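Local structure of beta-1,4-mannanase (Aplysia kurodai, 3VUP) at residues F17-N22 against Q306-V311; K49-A54 against K333-I338; N57-W62 against W322-R327. The protein probably hydrolyses the beta-1,4-mannosidic linkages of mannan as a TIM-barrel enzyme of the sea hare's digestive fluid. All coordinates share one frame; numbering follows the deposited sequence. Where two conformers were deposited one is given.

Interaction 1: residues F17-N22 against Q306-V311; sequences FLSGGN and QMFNYV
Phe-308 brings its ring from the helix to the strand at Gly-20, while one helical turn further on Val-311 meets Phe-17. These two meetings make up most of the contact. Phe-308 contributes the largest share of the buried surface, and the far end of its ring does the touching: CZ lies 3.6 Å from Gly-20 O and CE1 3.7 Å from the same oxygen. The carbonyl oxygen sits in the plane of the ring, at its edge, so it faces the weakly positive C-H rim and not the electron-rich face. Such an approach is probably mildly favourable, although it is no classical hydrogen bond. Ser-19 adds a looser touch, its OG coming obliquely to within 4.2 Å of Phe-308 CE1. Between the segments the nearest CA atoms are those of Ser-19 and Phe-308, 8.3 Å apart, a gap the aromatic ring spans.

Phe-17, just before the strand, points toward the helix. Extended with CG anti to the backbone N (chi1 -179°), it offers only its outer end, and CZ meets Val-311 CG1 at 4.0 Å. The methyl arrives at the edge of the ring, near its plane, and the two side chains cross at about a right angle. No hydrogen bond joins the segments, whose contact buries 175 Å² in all and is apolar apart from the Gly-20 carbonyl and the Ser-19 hydroxyl.

The contact lies on the outer side of the barrel, between strand 18-22 and helix 304-313. This helix also covers strand 318-322 through Phe-308 on Ser-321 and Val-311 on Ala-319, and Gly-20 is joined to that strand by a backbone hydrogen bond with Ala-319. Helix 324-338 flanks the pair, with Ile-335 against Phe-308 and Ile-338 against Phe-17.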
loop_
_atom_site.group_PDB
_atom_site.type_symbol
_atom_site.label_atom_id
_atom_site.label_comp_id
_atom_site.label_asym_id
_atom_site.label_seq_id
_atom_site.Cartn_x
_atom_site.Cartn_y
_atom_site.Cartn_z
ATOM N N PHE A 17 -12.086 8.196 8.820
ATOM C CA PHE A 17 -11.743 6.782 8.780
ATOM C C PHE A 17 -11.735 6.364 7.319
ATOM O O PHE A 17 -12.679 6.675 6.588
ATOM C CB PHE A 17 -12.773 5.972 9.570
ATOM C CG PHE A 17 -12.496 4.492 9.607
ATOM C CD1 PHE A 17 -11.723 3.927 10.622
ATOM C CD2 PHE A 17 -13.013 3.660 8.626
ATOM C CE1 PHE A 17 -11.473 2.560 10.656
ATOM C CE2 PHE A 17 -12.775 2.303 8.652
ATOM C CZ PHE A 17 -12.005 1.746 9.676
ATOM N N LEU A 18 -10.678 5.679 6.887
ATOM C CA LEU A 18 -10.557 5.294 5.487
ATOM C C LEU A 18 -11.225 3.945 5.256
ATOM O O LEU A 18 -10.733 2.913 5.713
ATOM C CB LEU A 18 -9.086 5.239 5.075
ATOM C CG LEU A 18 -8.297 6.531 5.312
ATOM C CD1 LEU A 18 -6.833 6.331 4.986
ATOM C CD2 LEU A 18 -8.860 7.662 4.481
ATOM N N SER A 19 -12.348 3.952 4.547
ATOM C CA SER A 19 -13.143 2.752 4.343
ATOM C C SER A 19 -13.285 2.458 2.859
ATOM O O SER A 19 -13.726 3.319 2.093
ATOM C CB SER A 19 -14.540 2.968 4.922
ATOM O OG SER A 19 -15.359 1.854 4.630
ATOM N N GLY A 20 -12.937 1.252 2.432
ATOM C CA GLY A 20 -13.105 0.933 1.034
ATOM C C GLY A 20 -12.493 -0.404 0.720
ATOM O O GLY A 20 -12.669 -1.382 1.456
ATOM N N GLY A 21 -11.757 -0.460 -0.378
ATOM C CA GLY A 21 -11.193 -1.719 -0.792
ATOM C C GLY A 21 -10.065 -1.591 -1.785
ATOM O O GLY A 21 -9.703 -0.495 -2.227
ATOM N N ASN A 22 -9.509 -2.750 -2.111
ATOM C CA ASN A 22 -8.504 -2.908 -3.146
ATOM C C ASN A 22 -9.194 -3.283 -4.441
ATOM O O ASN A 22 -9.902 -4.294 -4.473
ATOM C CB ASN A 22 -7.574 -4.065 -2.786
ATOM C CG ASN A 22 -6.675 -3.766 -1.615
ATOM O OD1 ASN A 22 -5.519 -3.411 -1.804
ATOM N ND2 ASN A 22 -7.184 -3.949 -0.393
ATOM N N GLN A 306 -18.938 -8.081 9.965
ATOM C CA GLN A 306 -18.250 -8.160 11.244
ATOM C C GLN A 306 -16.813 -7.677 11.122
ATOM O O GLN A 306 -16.290 -7.049 12.048
ATOM C CB GLN A 306 -18.297 -9.577 11.812
ATOM C CG GLN A 306 -19.664 -9.919 12.380
ATOM C CD GLN A 306 -19.800 -11.383 12.723
ATOM O OE1 GLN A 306 -19.235 -12.246 12.058
ATOM N NE2 GLN A 306 -20.553 -11.671 13.768
ATOM N N MET A 307 -16.175 -7.972 9.989
ATOM C CA MET A 307 -14.780 -7.584 9.798
ATOM C C MET A 307 -14.634 -6.066 9.701
ATOM O O MET A 307 -13.791 -5.483 10.375
ATOM C CB MET A 307 -14.176 -8.295 8.582
ATOM C CG MET A 307 -14.153 -9.806 8.742
ATOM S SD MET A 307 -13.407 -10.681 7.366
ATOM C CE MET A 307 -11.676 -10.524 7.790
ATOM N N PHE A 308 -15.451 -5.421 8.870
ATOM C CA PHE A 308 -15.390 -3.963 8.767
ATOM C C PHE A 308 -15.682 -3.293 10.107
ATOM O O PHE A 308 -14.996 -2.349 10.510
ATOM C CB PHE A 308 -16.335 -3.437 7.689
ATOM C CG PHE A 308 -15.720 -3.394 6.311
ATOM C CD1 PHE A 308 -14.970 -2.299 5.898
ATOM C CD2 PHE A 308 -15.882 -4.449 5.429
ATOM C CE1 PHE A 308 -14.409 -2.255 4.632
ATOM C CE2 PHE A 308 -15.324 -4.410 4.165
ATOM C CZ PHE A 308 -14.587 -3.317 3.766
ATOM N N ASN A 309 -16.689 -3.792 10.824
ATOM C CA ASN A 309 -17.012 -3.255 12.147
ATOM C C ASN A 309 -15.868 -3.481 13.123
ATOM O O ASN A 309 -15.542 -2.600 13.917
ATOM C CB ASN A 309 -18.320 -3.845 12.681
ATOM C CG ASN A 309 -19.535 -3.149 12.113
ATOM O OD1 ASN A 309 -20.023 -2.184 12.680
ATOM N ND2 ASN A 309 -20.015 -3.618 10.974
ATOM N N TYR A 310 -15.264 -4.665 13.073
ATOM C CA TYR A 310 -14.165 -4.972 13.980
ATOM C C TYR A 310 -13.046 -3.949 13.811
ATOM O O TYR A 310 -12.538 -3.392 14.785
ATOM C CB TYR A 310 -13.629 -6.395 13.769
ATOM C CG TYR A 310 -12.621 -6.749 14.828
ATOM C CD1 TYR A 310 -11.308 -6.316 14.732
ATOM C CD2 TYR A 310 -12.992 -7.457 15.964
ATOM C CE1 TYR A 310 -10.396 -6.582 15.725
ATOM C CE2 TYR A 310 -12.078 -7.745 16.964
ATOM C CZ TYR A 310 -10.781 -7.298 16.840
ATOM O OH TYR A 310 -9.885 -7.581 17.841
ATOM N N VAL A 311 -12.646 -3.705 12.571
ATOM C CA VAL A 311 -11.556 -2.776 12.328
ATOM C C VAL A 311 -11.914 -1.390 12.869
ATOM O O VAL A 311 -11.127 -0.764 13.583
ATOM C CB VAL A 311 -11.193 -2.700 10.828
ATOM C CG1 VAL A 311 -10.120 -1.673 10.600
ATOM C CG2 VAL A 311 -10.739 -4.056 10.310
#

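Interaction 2: residues K49-A54 against K333-I338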
loop_
_atom_site.group_PDB
_atom_site.type_symbol
_atom_site.label_atom_id
_atom_site.label_comp_id
_atom_site.label_asym_id
_atom_site.label_seq_id
_atom_site.Cartn_x
_atom_site.Cartn_y
_atom_site.Cartn_z
ATOM N N LYS A 49 -17.567 4.131 -9.076
ATOM C CA LYS A 49 -18.959 4.483 -8.830
ATOM C C LYS A 49 -19.604 3.532 -7.826
ATOM O O LYS A 49 -20.256 3.974 -6.882
ATOM C CB LYS A 49 -19.758 4.493 -10.124
ATOM C CG LYS A 49 -21.209 4.890 -9.909
ATOM C CD LYS A 49 -21.973 4.931 -11.214
ATOM C CE LYS A 49 -23.304 5.650 -11.057
ATOM N NZ LYS A 49 -24.186 4.972 -10.078
ATOM N N LYS A 50 -19.426 2.230 -8.027
ATOM C CA LYS A 50 -20.008 1.246 -7.116
ATOM C C LYS A 50 -19.481 1.418 -5.697
ATOM O O LYS A 50 -20.239 1.318 -4.729
ATOM C CB LYS A 50 -19.747 -0.178 -7.603
ATOM C CG LYS A 50 -20.563 -0.537 -8.829
ATOM C CD LYS A 50 -20.413 -1.996 -9.212
ATOM C CE LYS A 50 -19.004 -2.294 -9.707
ATOM N NZ LYS A 50 -18.874 -3.691 -10.219
ATOM N N LEU A 51 -18.183 1.680 -5.572
ATOM C CA LEU A 51 -17.587 1.886 -4.263
ATOM C C LEU A 51 -18.159 3.118 -3.569
ATOM O O LEU A 51 -18.523 3.071 -2.395
ATOM C CB LEU A 51 -16.073 2.009 -4.396
ATOM C CG LEU A 51 -15.317 2.301 -3.105
ATOM C CD1 LEU A 51 -15.538 1.186 -2.087
ATOM C CD2 LEU A 51 -13.838 2.487 -3.399
ATOM N N HIS A 52 -18.245 4.222 -4.302
ATOM C CA HIS A 52 -18.830 5.436 -3.758
ATOM C C HIS A 52 -20.291 5.232 -3.349
ATOM O O HIS A 52 -20.718 5.646 -2.267
ATOM C CB HIS A 52 -18.758 6.565 -4.781
ATOM C CG HIS A 52 -19.599 7.743 -4.412
ATOM N ND1 HIS A 52 -19.295 8.567 -3.351
ATOM C CD2 HIS A 52 -20.754 8.213 -4.937
ATOM C CE1 HIS A 52 -20.216 9.507 -3.249
ATOM N NE2 HIS A 52 -21.114 9.314 -4.198
ATOM N N ASP A 53 -21.061 4.608 -4.229
ATOM C CA ASP A 53 -22.476 4.384 -3.956
ATOM C C ASP A 53 -22.681 3.526 -2.704
ATOM O O ASP A 53 -23.674 3.683 -1.997
ATOM C CB ASP A 53 -23.167 3.755 -5.166
ATOM C CG ASP A 53 -23.298 4.720 -6.337
ATOM O OD1 ASP A 53 -23.133 5.940 -6.128
ATOM O OD2 ASP A 53 -23.586 4.255 -7.463
ATOM N N ALA A 54 -21.736 2.631 -2.429
ATOM C CA ALA A 54 -21.803 1.793 -1.239
ATOM C C ALA A 54 -21.352 2.518 0.025
ATOM O O ALA A 54 -21.493 1.988 1.120
ATOM C CB ALA A 54 -20.983 0.537 -1.436
ATOM N N LYS A 333 -21.359 -4.776 1.261
ATOM C CA LYS A 333 -22.265 -4.825 2.398
ATOM C C LYS A 333 -21.598 -4.310 3.659
ATOM O O LYS A 333 -22.217 -3.612 4.461
ATOM C CB LYS A 333 -22.684 -6.265 2.686
ATOM C CG LYS A 333 -23.406 -6.957 1.572
ATOM C CD LYS A 333 -23.714 -8.398 1.941
ATOM C CE LYS A 333 -24.747 -8.476 3.051
ATOM N NZ LYS A 333 -25.024 -9.883 3.438
ATOM N N GLY A 334 -20.336 -4.675 3.849
ATOM C CA GLY A 334 -19.614 -4.222 5.022
ATOM C C GLY A 334 -19.292 -2.745 4.966
ATOM O O GLY A 334 -19.416 -2.034 5.961
ATOM N N ILE A 335 -18.866 -2.286 3.794
ATOM C CA ILE A 335 -18.618 -0.872 3.558
ATOM C C ILE A 335 -19.880 -0.047 3.846
ATOM O O ILE A 335 -19.825 0.967 4.543
ATOM C CB ILE A 335 -18.124 -0.667 2.116
ATOM C CG1 ILE A 335 -16.743 -1.310 1.949
ATOM C CG2 ILE A 335 -18.103 0.805 1.740
ATOM C CD1 ILE A 335 -16.337 -1.517 0.513
ATOM N N THR A 336 -21.022 -0.499 3.340
ATOM C CA THR A 336 -22.280 0.200 3.576
ATOM C C THR A 336 -22.648 0.211 5.054
ATOM O O THR A 336 -23.128 1.213 5.577
ATOM C CB THR A 336 -23.414 -0.425 2.744
ATOM O OG1 THR A 336 -23.149 -0.219 1.350
ATOM C CG2 THR A 336 -24.748 0.198 3.094
ATOM N N ASN A 337 -22.404 -0.897 5.744
ATOM C CA ASN A 337 -22.841 -0.999 7.126
ATOM C C ASN A 337 -22.168 0.014 8.043
ATOM O O ASN A 337 -22.794 0.524 8.974
ATOM C CB ASN A 337 -22.637 -2.410 7.660
ATOM C CG ASN A 337 -23.209 -2.579 9.040
ATOM O OD1 ASN A 337 -22.490 -2.540 10.033
ATOM N ND2 ASN A 337 -24.522 -2.731 9.113
ATOM N N ILE A 338 -20.902 0.316 7.777
ATOM C CA ILE A 338 -20.159 1.208 8.663
ATOM C C ILE A 338 -20.163 2.665 8.220
ATOM O O ILE A 338 -19.607 3.502 8.911
ATOM C CB ILE A 338 -18.687 0.748 8.903
ATOM C CG1 ILE A 338 -17.846 0.862 7.629
ATOM C CG2 ILE A 338 -18.632 -0.659 9.492
ATOM C CD1 ILE A 338 -16.344 0.820 7.899
HETATM O O HOH W 1 -25.028 2.445 0.222
#
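Thr-336 and Ala-54 stand at the closest approach of the two backbones, their CA atoms 5.1 Å apart. The threonine hydroxyl lies beside its own backbone N (chi1 -66°), which places OG1 2.8 Å from Ala-54 O. That hydrogen bond is not settled, because the carbonyl of Arg-332 competes for the same proton. Ala-54 O also receives a C-H contact from Thr-336 CA at 3.1 Å, and Ile-335 CG2 packs against the same oxygen at 3.6 Å; three groups of Ile-335 and Thr-336 thus converge on this carbonyl oxygen. A water adds to the polar side of the contact: it donates to Asp-53 O at 2.9 Å and only weakly to Thr-336 OG1.

Beyond this patch the contact turns apolar. Ile-335 points toward helix 36-53 and uses both its branches, CG2 lying against Ala-54 while CD1 touches Leu-51 CD1 at 3.8 Å. The leucine and isoleucine side chains cross at about a right angle, so they meet by their end methyls and do not run alongside each other.

Helix 36-53 and helix 324-338 are the first and the last of those surrounding the TIM barrel, and as neighbours round the closed sheet they pack together here.

Interaction 3: residues N57-W62 against W322-R327. With SO4 (sulfate ion), chain F.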
loop_
_atom_site.group_PDB
_atom_site.type_symbol
_atom_site.label_atom_id
_atom_site.label_comp_id
_atom_site.label_asym_id
_atom_site.label_seq_id
_atom_site.Cartn_x
_atom_site.Cartn_y
_atom_site.Cartn_z
ATOM N N ASN A 57 -14.855 5.480 0.790
ATOM C CA ASN A 57 -14.117 6.703 0.501
ATOM C C ASN A 57 -12.685 6.452 0.030
ATOM O O ASN A 57 -11.955 7.415 -0.182
ATOM C CB ASN A 57 -14.113 7.668 1.699
ATOM C CG ASN A 57 -13.367 7.122 2.901
ATOM O OD1 ASN A 57 -12.562 6.189 2.796
ATOM N ND2 ASN A 57 -13.627 7.708 4.055
ATOM N N SER A 58 -12.279 5.191 -0.137
ATOM C CA SER A 58 -10.865 4.823 -0.354
ATOM C C SER A 58 -10.727 3.673 -1.336
ATOM O O SER A 58 -11.415 2.666 -1.154
ATOM C CB SER A 58 -10.255 4.313 0.955
ATOM O OG SER A 58 -9.996 5.349 1.873
ATOM N N MET A 59 -9.809 3.775 -2.294
ATOM C CA MET A 59 -9.488 2.689 -3.218
ATOM C C MET A 59 -7.969 2.495 -3.281
ATOM O O MET A 59 -7.260 3.449 -3.613
ATOM C CB MET A 59 -10.002 3.044 -4.618
ATOM C CG MET A 59 -9.801 1.971 -5.678
ATOM S SD MET A 59 -11.000 0.630 -5.623
ATOM C CE MET A 59 -12.361 1.329 -6.559
ATOM N N ARG A 60 -7.490 1.283 -3.008
ATOM C CA ARG A 60 -6.100 0.917 -3.258
ATOM C C ARG A 60 -6.074 0.167 -4.586
ATOM O O ARG A 60 -6.922 -0.688 -4.836
ATOM C CB ARG A 60 -5.578 0.032 -2.127
ATOM C CG ARG A 60 -4.138 -0.465 -2.314
ATOM C CD ARG A 60 -3.643 -1.053 -1.021
ATOM N NE ARG A 60 -2.278 -1.577 -0.997
ATOM C CZ ARG A 60 -1.951 -2.868 -0.948
ATOM N NH1 ARG A 60 -2.871 -3.820 -1.075
ATOM N NH2 ARG A 60 -0.677 -3.204 -0.789
ATOM N N LEU A 61 -5.120 0.495 -5.452
ATOM C CA LEU A 61 -4.981 -0.208 -6.728
ATOM C C LEU A 61 -3.516 -0.202 -7.130
ATOM O O LEU A 61 -2.743 0.666 -6.712
ATOM C CB LEU A 61 -5.873 0.384 -7.824
ATOM C CG LEU A 61 -5.435 1.665 -8.540
ATOM C CD1 LEU A 61 -6.388 1.956 -9.686
ATOM C CD2 LEU A 61 -5.385 2.852 -7.597
ATOM N N TRP A 62 -3.133 -1.202 -7.909
ATOM C CA TRP A 62 -1.727 -1.490 -8.128
ATOM C C TRP A 62 -1.270 -1.000 -9.492
ATOM O O TRP A 62 -1.984 -1.142 -10.488
ATOM C CB TRP A 62 -1.465 -2.982 -7.997
ATOM C CG TRP A 62 -1.752 -3.592 -6.646
ATOM C CD1 TRP A 62 -2.448 -3.063 -5.593
ATOM C CD2 TRP A 62 -1.356 -4.893 -6.246
ATOM N NE1 TRP A 62 -2.481 -3.962 -4.546
ATOM C CE2 TRP A 62 -1.817 -5.101 -4.932
ATOM C CE3 TRP A 62 -0.626 -5.907 -6.870
ATOM C CZ2 TRP A 62 -1.589 -6.298 -4.240
ATOM C CZ3 TRP A 62 -0.399 -7.078 -6.197
ATOM C CH2 TRP A 62 -0.886 -7.273 -4.895
ATOM N N TRP A 322 -10.187 -6.945 0.291
ATOM C CA TRP A 322 -9.404 -7.435 -0.841
ATOM C C TRP A 322 -10.231 -7.884 -2.054
ATOM O O TRP A 322 -11.040 -8.804 -1.959
ATOM C CB TRP A 322 -8.499 -8.596 -0.386
ATOM C CG TRP A 322 -7.754 -9.186 -1.538
ATOM C CD1 TRP A 322 -7.942 -10.422 -2.086
ATOM C CD2 TRP A 322 -6.755 -8.536 -2.340
ATOM N NE1 TRP A 322 -7.111 -10.588 -3.172
ATOM C CE2 TRP A 322 -6.371 -9.449 -3.346
ATOM C CE3 TRP A 322 -6.137 -7.280 -2.292
ATOM C CZ2 TRP A 322 -5.398 -9.146 -4.303
ATOM C CZ3 TRP A 322 -5.168 -6.977 -3.250
ATOM C CH2 TRP A 322 -4.811 -7.910 -4.242
ATOM N N HIS A 323 -9.985 -7.222 -3.185
ATOM C CA HIS A 323 -10.454 -7.608 -4.522
ATOM C C HIS A 323 -11.911 -7.237 -4.777
ATOM O O HIS A 323 -12.791 -8.091 -4.896
ATOM C CB HIS A 323 -10.176 -9.075 -4.855
ATOM C CG HIS A 323 -9.858 -9.288 -6.296
ATOM N ND1 HIS A 323 -10.696 -8.878 -7.315
ATOM C CD2 HIS A 323 -8.761 -9.813 -6.889
ATOM C CE1 HIS A 323 -10.126 -9.164 -8.473
ATOM N NE2 HIS A 323 -8.958 -9.738 -8.243
ATOM N N LEU A 324 -12.161 -5.940 -4.896
ATOM C CA LEU A 324 -13.509 -5.459 -5.161
ATOM C C LEU A 324 -14.038 -5.961 -6.494
ATOM O O LEU A 324 -15.229 -6.214 -6.620
ATOM C CB LEU A 324 -13.561 -3.937 -5.140
ATOM C CG LEU A 324 -13.333 -3.283 -3.777
ATOM C CD1 LEU A 324 -13.186 -1.788 -3.949
ATOM C CD2 LEU A 324 -14.470 -3.616 -2.812
ATOM N N VAL A 325 -13.181 -6.089 -7.499
ATOM C CA VAL A 325 -13.667 -6.537 -8.799
ATOM C C VAL A 325 -14.349 -7.898 -8.699
ATOM O O VAL A 325 -15.425 -8.096 -9.262
ATOM C CB VAL A 325 -12.540 -6.548 -9.851
ATOM C CG1 VAL A 325 -12.947 -7.327 -11.082
ATOM C CG2 VAL A 325 -12.170 -5.122 -10.223
ATOM N N GLN A 326 -13.744 -8.831 -7.971
ATOM C CA GLN A 326 -14.346 -10.150 -7.841
ATOM C C GLN A 326 -15.292 -10.315 -6.660
ATOM O O GLN A 326 -16.213 -11.128 -6.716
ATOM C CB GLN A 326 -13.261 -11.227 -7.773
ATOM C CG GLN A 326 -12.595 -11.488 -9.115
ATOM C CD GLN A 326 -11.460 -12.491 -9.046
ATOM O OE1 GLN A 326 -11.443 -13.379 -8.198
ATOM N NE2 GLN A 326 -10.508 -12.355 -9.952
ATOM N N ARG A 327 -15.077 -9.546 -5.595
ATOM C CA ARG A 327 -15.732 -9.818 -4.321
ATOM C C ARG A 327 -16.562 -8.637 -3.822
ATOM O O ARG A 327 -17.043 -8.645 -2.690
ATOM C CB ARG A 327 -14.689 -10.203 -3.264
ATOM C CG ARG A 327 -13.475 -10.967 -3.806
ATOM C CD ARG A 327 -13.753 -12.446 -4.112
ATOM N NE ARG A 327 -13.938 -13.237 -2.892
ATOM C CZ ARG A 327 -13.730 -14.549 -2.799
ATOM N NH1 ARG A 327 -13.311 -15.234 -3.853
ATOM N NH2 ARG A 327 -13.933 -15.181 -1.648
HETATM S S SO4 F . -15.139 -12.297 0.464
HETATM O O1 SO4 F . -14.234 -11.970 -0.610
HETATM O O2 SO4 F . -15.348 -11.004 0.988
HETATM O O3 SO4 F . -16.466 -12.597 -0.034
HETATM O O4 SO4 F . -14.621 -13.473 1.145
#
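Trp-322 stretches out with CG anti to its main-chain nitrogen (chi1 176°), whereas Trp-62 turns its CG beside the backbone N (chi1 -62°), and the two indoles thereby come together by their six-membered rings. Trp-62 CZ2 lies 3.6 Å from Trp-322 CH2. With planes at 47° and ring centroids 5.6 Å apart, the pair is neither a stack nor edge-to-face.

Trp-62 also sets NE1 about 3.5 Å above one face of the Arg-60 guanidinium, offset toward its edge, and NH1 of that group only grazes Trp-322. The charged group is held by Asn-22 and by salt bridges to Asp-158 and Glu-293, while Trp-322 also packs edge-to-face with Trp-295. An alanine in place of Trp-62 would probably open a gap beside the six-membered ring of Trp-322 and take away part of the cover of the Arg-60 guanidinium.

Toward the barrel's outer layer, Met-59, in one of two modelled conformers, bends to bring SD 3.7 Å from Leu-324 CD1. His-323 occupies the N-cap of the following helix, its ND1 accepting from Gln-326 N at 3.1 Å. Past it, Arg-327, also modelled twice, donates in the conformer described from NE to sulfate O1 (2.6 Å) and weakly from NH2 to O4; Gln-297, Asn-330 and Gln-331 also bind the ion, probably from the crystallisation liquor.

Between the segments there is no hydrogen bond, but mainly aromatic and apolar contact beside the charged network of Arg-60. The Trp-322 side chain comes within about 3 Å (nearest atoms) of a bound Tris, probably also from the liquor; this mixture of indole surfaces and paired charges is consistent with a glycosidase's sugar-binding pocket.

Overall arrangement
From the N terminus, strand 18-22 comes first, and interaction 1 closes a long loop between it and helix 304-313. Helix 36-53 follows and is joined by interaction 2 to helix 324-338; strand 58-65 is then joined to the end of strand 318-322 and the start of that same helix by interaction 3. Interaction 1 crosses both others, since its second segment precedes theirs, while interaction 3 nests within interaction 2. Neighbouring strands 18-22 and 58-65 connect interactions 1 and 3 directly, through Asn-22 and Arg-60 among others, and Leu-51 bridges interactions 2 and 3. Together the contacts tie the first strands and helix of the barrel to its last strand and helices.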